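TetR family transcriptional regulator (Chloroflexus aurantiacus, PDB 3NRG) probably acts as a DNA-binding transcriptional regulator, binding cis-regulatory DNA through an N-terminal helix-turn-helix domain, as other TetR-family proteins do. Local coordinates at residues V167-A180 with I192-V206. Numbering follows the deposited sequence.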
loop_
_atom_site.group_PDB
_atom_site.type_symbol
_atom_site.label_atom_id
_atom_site.label_comp_id
_atom_site.label_asym_id
_atom_site.label_seq_id
_atom_site.Cartn_x
_atom_site.Cartn_y
_atom_site.Cartn_z
ATOM N N VAL A 167 0.249 -9.981 -8.773
ATOM C CA VAL A 167 -0.037 -8.971 -9.794
ATOM C C VAL A 167 -0.453 -7.659 -9.127
ATOM O O VAL A 167 0.159 -6.617 -9.388
ATOM C CB VAL A 167 -1.101 -9.475 -10.810
ATOM C CG1 VAL A 167 -1.644 -8.330 -11.649
ATOM C CG2 VAL A 167 -0.531 -10.576 -11.703
ATOM N N PHE A 168 -1.450 -7.722 -8.215
ATOM C CA PHE A 168 -1.957 -6.545 -7.489
ATOM C C PHE A 168 -0.862 -5.845 -6.653
ATOM O O PHE A 168 -0.867 -4.621 -6.526
ATOM C CB PHE A 168 -3.151 -6.938 -6.594
ATOM C CG PHE A 168 -4.491 -6.947 -7.290
ATOM C CD1 PHE A 168 -4.761 -7.855 -8.307
ATOM C CD2 PHE A 168 -5.510 -6.091 -6.885
ATOM C CE1 PHE A 168 -6.004 -7.869 -8.946
ATOM C CE2 PHE A 168 -6.761 -6.120 -7.509
ATOM C CZ PHE A 168 -6.995 -6.997 -8.546
ATOM N N THR A 169 0.057 -6.624 -6.086
ATOM C CA THR A 169 1.141 -6.107 -5.259
ATOM C C THR A 169 2.197 -5.362 -6.089
ATOM O O THR A 169 2.744 -4.360 -5.620
ATOM C CB THR A 169 1.760 -7.266 -4.448
ATOM O OG1 THR A 169 0.764 -7.793 -3.574
ATOM C CG2 THR A 169 2.973 -6.846 -3.645
ATOM N N GLU A 170 2.486 -5.851 -7.313
ATOM C CA GLU A 170 3.590 -5.331 -8.112
ATOM C C GLU A 170 3.222 -4.411 -9.281
ATOM O O GLU A 170 4.118 -3.744 -9.811
ATOM C CB GLU A 170 4.485 -6.482 -8.599
ATOM C CG GLU A 170 5.070 -7.333 -7.482
ATOM C CD GLU A 170 6.152 -6.684 -6.638
ATOM O OE1 GLU A 170 6.695 -5.632 -7.049
ATOM O OE2 GLU A 170 6.488 -7.258 -5.579
ATOM N N LEU A 171 1.939 -4.392 -9.722
ATOM C CA LEU A 171 1.565 -3.591 -10.896
ATOM C C LEU A 171 1.909 -2.099 -10.799
ATOM O O LEU A 171 2.507 -1.562 -11.722
ATOM C CB LEU A 171 0.106 -3.811 -11.330
ATOM C CG LEU A 171 -0.278 -3.193 -12.705
ATOM C CD1 LEU A 171 0.679 -3.666 -13.825
ATOM C CD2 LEU A 171 -1.716 -3.495 -13.064
ATOM N N GLY A 172 1.561 -1.467 -9.677
ATOM C CA GLY A 172 1.823 -0.048 -9.443
ATOM C C GLY A 172 3.270 0.340 -9.649
ATOM O O GLY A 172 3.561 1.295 -10.374
ATOM N N ASN A 173 4.193 -0.437 -9.057
ATOM C CA ASN A 173 5.633 -0.211 -9.196
ATOM C C ASN A 173 6.078 -0.347 -10.643
ATOM O O ASN A 173 6.921 0.428 -11.104
ATOM C CB ASN A 173 6.422 -1.175 -8.300
ATOM C CG ASN A 173 6.157 -0.999 -6.820
ATOM O OD1 ASN A 173 6.003 0.125 -6.311
ATOM N ND2 ASN A 173 6.148 -2.105 -6.088
ATOM N N HIS A 174 5.493 -1.315 -11.376
ATOM C CA HIS A 174 5.824 -1.535 -12.780
ATOM C C HIS A 174 5.341 -0.389 -13.669
ATOM O O HIS A 174 6.063 0.024 -14.579
ATOM C CB HIS A 174 5.273 -2.878 -13.272
ATOM C CG HIS A 174 5.717 -3.217 -14.658
ATOM N ND1 HIS A 174 7.052 -3.463 -14.949
ATOM C CD2 HIS A 174 4.998 -3.305 -15.798
ATOM C CE1 HIS A 174 7.096 -3.706 -16.246
ATOM N NE2 HIS A 174 5.884 -3.635 -16.798
ATOM N N LEU A 175 4.123 0.128 -13.401
ATOM C CA LEU A 175 3.552 1.262 -14.142
ATOM C C LEU A 175 4.467 2.477 -14.045
ATOM O O LEU A 175 4.789 3.082 -15.068
ATOM C CB LEU A 175 2.144 1.613 -13.610
ATOM C CG LEU A 175 1.073 0.538 -13.767
ATOM C CD1 LEU A 175 -0.185 0.941 -13.075
ATOM C CD2 LEU A 175 0.803 0.236 -15.227
ATOM N N ILE A 176 4.934 2.795 -12.811
ATOM C CA ILE A 176 5.864 3.902 -12.543
ATOM C C ILE A 176 7.171 3.683 -13.307
ATOM O O ILE A 176 7.618 4.572 -14.029
ATOM C CB ILE A 176 6.111 4.055 -11.007
ATOM C CG1 ILE A 176 4.829 4.511 -10.282
ATOM C CG2 ILE A 176 7.267 5.018 -10.729
ATOM C CD1 ILE A 176 4.856 4.313 -8.755
ATOM N N GLU A 177 7.751 2.477 -13.182
ATOM C CA GLU A 177 9.000 2.098 -13.842
ATOM C C GLU A 177 8.899 2.261 -15.369
ATOM O O GLU A 177 9.844 2.744 -16.004
ATOM C CB GLU A 177 9.359 0.645 -13.474
ATOM C CG GLU A 177 10.733 0.197 -13.938
ATOM C CD GLU A 177 11.049 -1.244 -13.602
ATOM O OE1 GLU A 177 10.442 -2.149 -14.219
ATOM O OE2 GLU A 177 11.910 -1.470 -12.724
ATOM N N ARG A 178 7.743 1.898 -15.944
ATOM C CA ARG A 178 7.520 1.942 -17.380
ATOM C C ARG A 178 7.202 3.351 -17.910
ATOM O O ARG A 178 7.729 3.736 -18.957
ATOM C CB ARG A 178 6.408 0.950 -17.779
ATOM C CG ARG A 178 6.245 0.785 -19.275
ATOM C CD ARG A 178 5.115 -0.149 -19.619
ATOM N NE ARG A 178 4.891 -0.209 -21.066
ATOM C CZ ARG A 178 3.944 -0.945 -21.642
ATOM N NH1 ARG A 178 3.132 -1.695 -20.901
ATOM N NH2 ARG A 178 3.803 -0.941 -22.960
ATOM N N PHE A 179 6.308 4.098 -17.222
ATOM C CA PHE A 179 5.823 5.381 -17.735
ATOM C C PHE A 179 6.414 6.646 -17.100
ATOM O O PHE A 179 6.487 7.678 -17.776
ATOM C CB PHE A 179 4.291 5.425 -17.728
ATOM C CG PHE A 179 3.638 4.307 -18.509
ATOM C CD1 PHE A 179 3.607 4.333 -19.899
ATOM C CD2 PHE A 179 3.026 3.244 -17.854
ATOM C CE1 PHE A 179 3.002 3.300 -20.621
ATOM C CE2 PHE A 179 2.412 2.212 -18.578
ATOM C CZ PHE A 179 2.401 2.250 -19.954
ATOM N N ALA A 180 6.791 6.598 -15.803
ATOM C CA ALA A 180 7.307 7.788 -15.114
ATOM C C ALA A 180 8.796 8.010 -15.376
ATOM O O ALA A 180 9.615 7.143 -15.063
ATOM C CB ALA A 180 7.032 7.701 -13.617
ATOM N N ILE A 192 1.509 12.659 -11.861
ATOM C CA ILE A 192 1.346 11.233 -12.210
ATOM C C ILE A 192 -0.013 10.954 -12.894
ATOM O O ILE A 192 -0.110 10.059 -13.741
ATOM C CB ILE A 192 1.602 10.312 -10.961
ATOM C CG1 ILE A 192 1.836 8.836 -11.359
ATOM C CG2 ILE A 192 0.506 10.454 -9.897
ATOM C CD1 ILE A 192 3.248 8.524 -11.840
ATOM N N VAL A 193 -1.033 11.784 -12.574
ATOM C CA VAL A 193 -2.399 11.675 -13.115
ATOM C C VAL A 193 -2.460 11.837 -14.643
ATOM O O VAL A 193 -3.410 11.360 -15.275
ATOM C CB VAL A 193 -3.391 12.629 -12.389
ATOM C CG1 VAL A 193 -3.541 12.247 -10.922
ATOM C CG2 VAL A 193 -2.966 14.092 -12.532
ATOM N N LEU A 194 -1.441 12.492 -15.236
ATOM C CA LEU A 194 -1.388 12.714 -16.681
ATOM C C LEU A 194 -0.985 11.451 -17.458
ATOM O O LEU A 194 -1.072 11.435 -18.688
ATOM C CB LEU A 194 -0.439 13.881 -17.023
ATOM C CG LEU A 194 -0.719 15.218 -16.340
ATOM C CD1 LEU A 194 0.278 16.254 -16.774
ATOM C CD2 LEU A 194 -2.123 15.692 -16.622
ATOM N N LEU A 195 -0.544 10.393 -16.741
ATOM C CA LEU A 195 -0.123 9.130 -17.363
ATOM C C LEU A 195 -1.226 8.050 -17.303
ATOM O O LEU A 195 -1.035 6.953 -17.834
ATOM C CB LEU A 195 1.185 8.608 -16.712
ATOM C CG LEU A 195 2.435 9.506 -16.839
ATOM C CD1 LEU A 195 3.562 8.963 -16.011
ATOM C CD2 LEU A 195 2.882 9.640 -18.295
ATOM N N GLN A 196 -2.399 8.384 -16.695
ATOM C CA GLN A 196 -3.552 7.476 -16.557
ATOM C C GLN A 196 -4.024 6.828 -17.898
ATOM O O GLN A 196 -4.291 5.626 -17.905
ATOM C CB GLN A 196 -4.721 8.174 -15.836
ATOM C CG GLN A 196 -5.856 7.227 -15.441
ATOM N N PRO A 197 -4.119 7.570 -19.045
ATOM C CA PRO A 197 -4.563 6.916 -20.292
ATOM C C PRO A 197 -3.690 5.719 -20.698
ATOM O O PRO A 197 -4.223 4.691 -21.107
ATOM C CB PRO A 197 -4.510 8.048 -21.326
ATOM C CG PRO A 197 -4.598 9.289 -20.530
ATOM C CD PRO A 197 -3.872 9.010 -19.261
ATOM N N ALA A 198 -2.357 5.841 -20.561
ATOM C CA ALA A 198 -1.432 4.755 -20.891
ATOM C C ALA A 198 -1.467 3.661 -19.818
ATOM O O ALA A 198 -1.351 2.477 -20.137
ATOM C CB ALA A 198 -0.017 5.298 -21.039
HETATM N N MSE A 199 -1.622 4.060 -18.547
HETATM C CA MSE A 199 -1.656 3.131 -17.423
HETATM C C MSE A 199 -2.944 2.302 -17.388
HETATM O O MSE A 199 -2.912 1.155 -16.930
HETATM C CB MSE A 199 -1.466 3.877 -16.095
HETATM C CG MSE A 199 -0.048 4.396 -15.884
HETATM SE SE MSE A 199 0.177 5.207 -14.136
HETATM C CE MSE A 199 2.046 5.648 -14.255
ATOM N N ARG A 200 -4.085 2.884 -17.846
ATOM C CA ARG A 200 -5.379 2.187 -17.826
ATOM C C ARG A 200 -5.451 1.025 -18.822
ATOM O O ARG A 200 -6.026 -0.018 -18.497
ATOM C CB ARG A 200 -6.577 3.164 -17.989
ATOM C CG ARG A 200 -6.689 3.842 -19.363
ATOM C CD ARG A 200 -8.094 4.370 -19.621
ATOM N NE ARG A 200 -8.151 5.246 -20.796
ATOM C CZ ARG A 200 -8.181 6.577 -20.734
ATOM N NH1 ARG A 200 -8.160 7.195 -19.558
ATOM N NH2 ARG A 200 -8.239 7.298 -21.848
ATOM N N ARG A 201 -4.844 1.183 -20.025
ATOM C CA ARG A 201 -4.844 0.110 -21.021
ATOM C C ARG A 201 -4.028 -1.079 -20.543
ATOM O O ARG A 201 -4.350 -2.214 -20.891
ATOM C CB ARG A 201 -4.398 0.605 -22.414
ATOM C CG ARG A 201 -3.034 1.275 -22.449
ATOM C CD ARG A 201 -2.888 2.207 -23.643
ATOM N NE ARG A 201 -3.848 3.316 -23.594
ATOM C CZ ARG A 201 -3.778 4.398 -24.363
ATOM N NH1 ARG A 201 -2.777 4.544 -25.224
ATOM N NH2 ARG A 201 -4.690 5.355 -24.258
ATOM N N VAL A 202 -3.026 -0.828 -19.662
ATOM C CA VAL A 202 -2.225 -1.882 -19.036
ATOM C C VAL A 202 -3.092 -2.600 -17.984
ATOM O O VAL A 202 -3.164 -3.832 -17.983
ATOM C CB VAL A 202 -0.907 -1.323 -18.429
ATOM C CG1 VAL A 202 -0.152 -2.405 -17.661
ATOM C CG2 VAL A 202 -0.022 -0.711 -19.511
ATOM N N ILE A 203 -3.805 -1.819 -17.137
ATOM C CA ILE A 203 -4.720 -2.360 -16.128
ATOM C C ILE A 203 -5.787 -3.241 -16.792
ATOM O O ILE A 203 -6.026 -4.357 -16.324
ATOM C CB ILE A 203 -5.329 -1.222 -15.258
ATOM C CG1 ILE A 203 -4.229 -0.557 -14.387
ATOM C CG2 ILE A 203 -6.488 -1.740 -14.380
ATOM C CD1 ILE A 203 -4.564 0.853 -13.909
ATOM N N GLU A 204 -6.360 -2.777 -17.936
ATOM C CA GLU A 204 -7.354 -3.544 -18.701
ATOM C C GLU A 204 -6.728 -4.811 -19.308
ATOM O O GLU A 204 -7.324 -5.885 -19.223
ATOM C CB GLU A 204 -7.993 -2.678 -19.797
ATOM C CG GLU A 204 -8.903 -1.581 -19.264
ATOM C CD GLU A 204 -9.493 -0.652 -20.312
ATOM O OE1 GLU A 204 -9.144 -0.791 -21.509
ATOM O OE2 GLU A 204 -10.301 0.228 -19.932
ATOM N N GLN A 205 -5.501 -4.690 -19.875
ATOM C CA GLN A 205 -4.742 -5.822 -20.430
ATOM C C GLN A 205 -4.497 -6.896 -19.360
ATOM O O GLN A 205 -4.694 -8.079 -19.629
ATOM C CB GLN A 205 -3.406 -5.338 -21.009
ATOM C CG GLN A 205 -3.472 -4.950 -22.481
ATOM C CD GLN A 205 -3.141 -6.105 -23.412
ATOM O OE1 GLN A 205 -2.775 -7.208 -22.990
ATOM N NE2 GLN A 205 -3.198 -5.850 -24.703
ATOM N N VAL A 206 -4.101 -6.470 -18.133
ATOM C CA VAL A 206 -3.848 -7.371 -16.998
ATOM C C VAL A 206 -5.109 -8.159 -16.631
ATOM O O VAL A 206 -5.048 -9.383 -16.491
ATOM C CB VAL A 206 -3.264 -6.606 -15.777
ATOM C CG1 VAL A 206 -3.412 -7.414 -14.494
ATOM C CG2 VAL A 206 -1.811 -6.228 -16.012
#
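The carbonyl oxygen of Leu175 accepts the backbone N-H of Phe179, N to O 2.8 Å, while the methyl of Met199, a selenomethionine, rests against it, CE to O 3.8 Å. This is the meeting of two roughly antiparallel helices, their directions 138° apart, in the all-helical C-terminal domain of the TetR fold. With no hydrogen bond passing between them, apolar side chains do the joining. Met199 suits its place because its unbranched chain, extended beyond CG (chi2 -176°), runs in to the backbone of the facing helix; Phe103 of helix 87-104 packs on it too. Phe179 inserts a flat ring: the CB of Ala198, small enough to let it approach, makes a CH-pi contact over one face, 4.1 Å from the centroid, and CG of its own neighbour Arg178 covers the opposite face. Val202 is a knob in a hole formed by Leu171, Leu175, Arg178 and Phe179. Beta-branching gives it two methyls to share out: CG1, anti to the backbone N (chi1 174°), meets Leu175 CD2 at 3.7 Å, and CG2 lies in the plane of the Phe179 ring, at its edge. Farther along, Leu171 spreads both methyls over Val206 CG2, and Val206 CG1 passes Val167 CG1 at 3.5 Å.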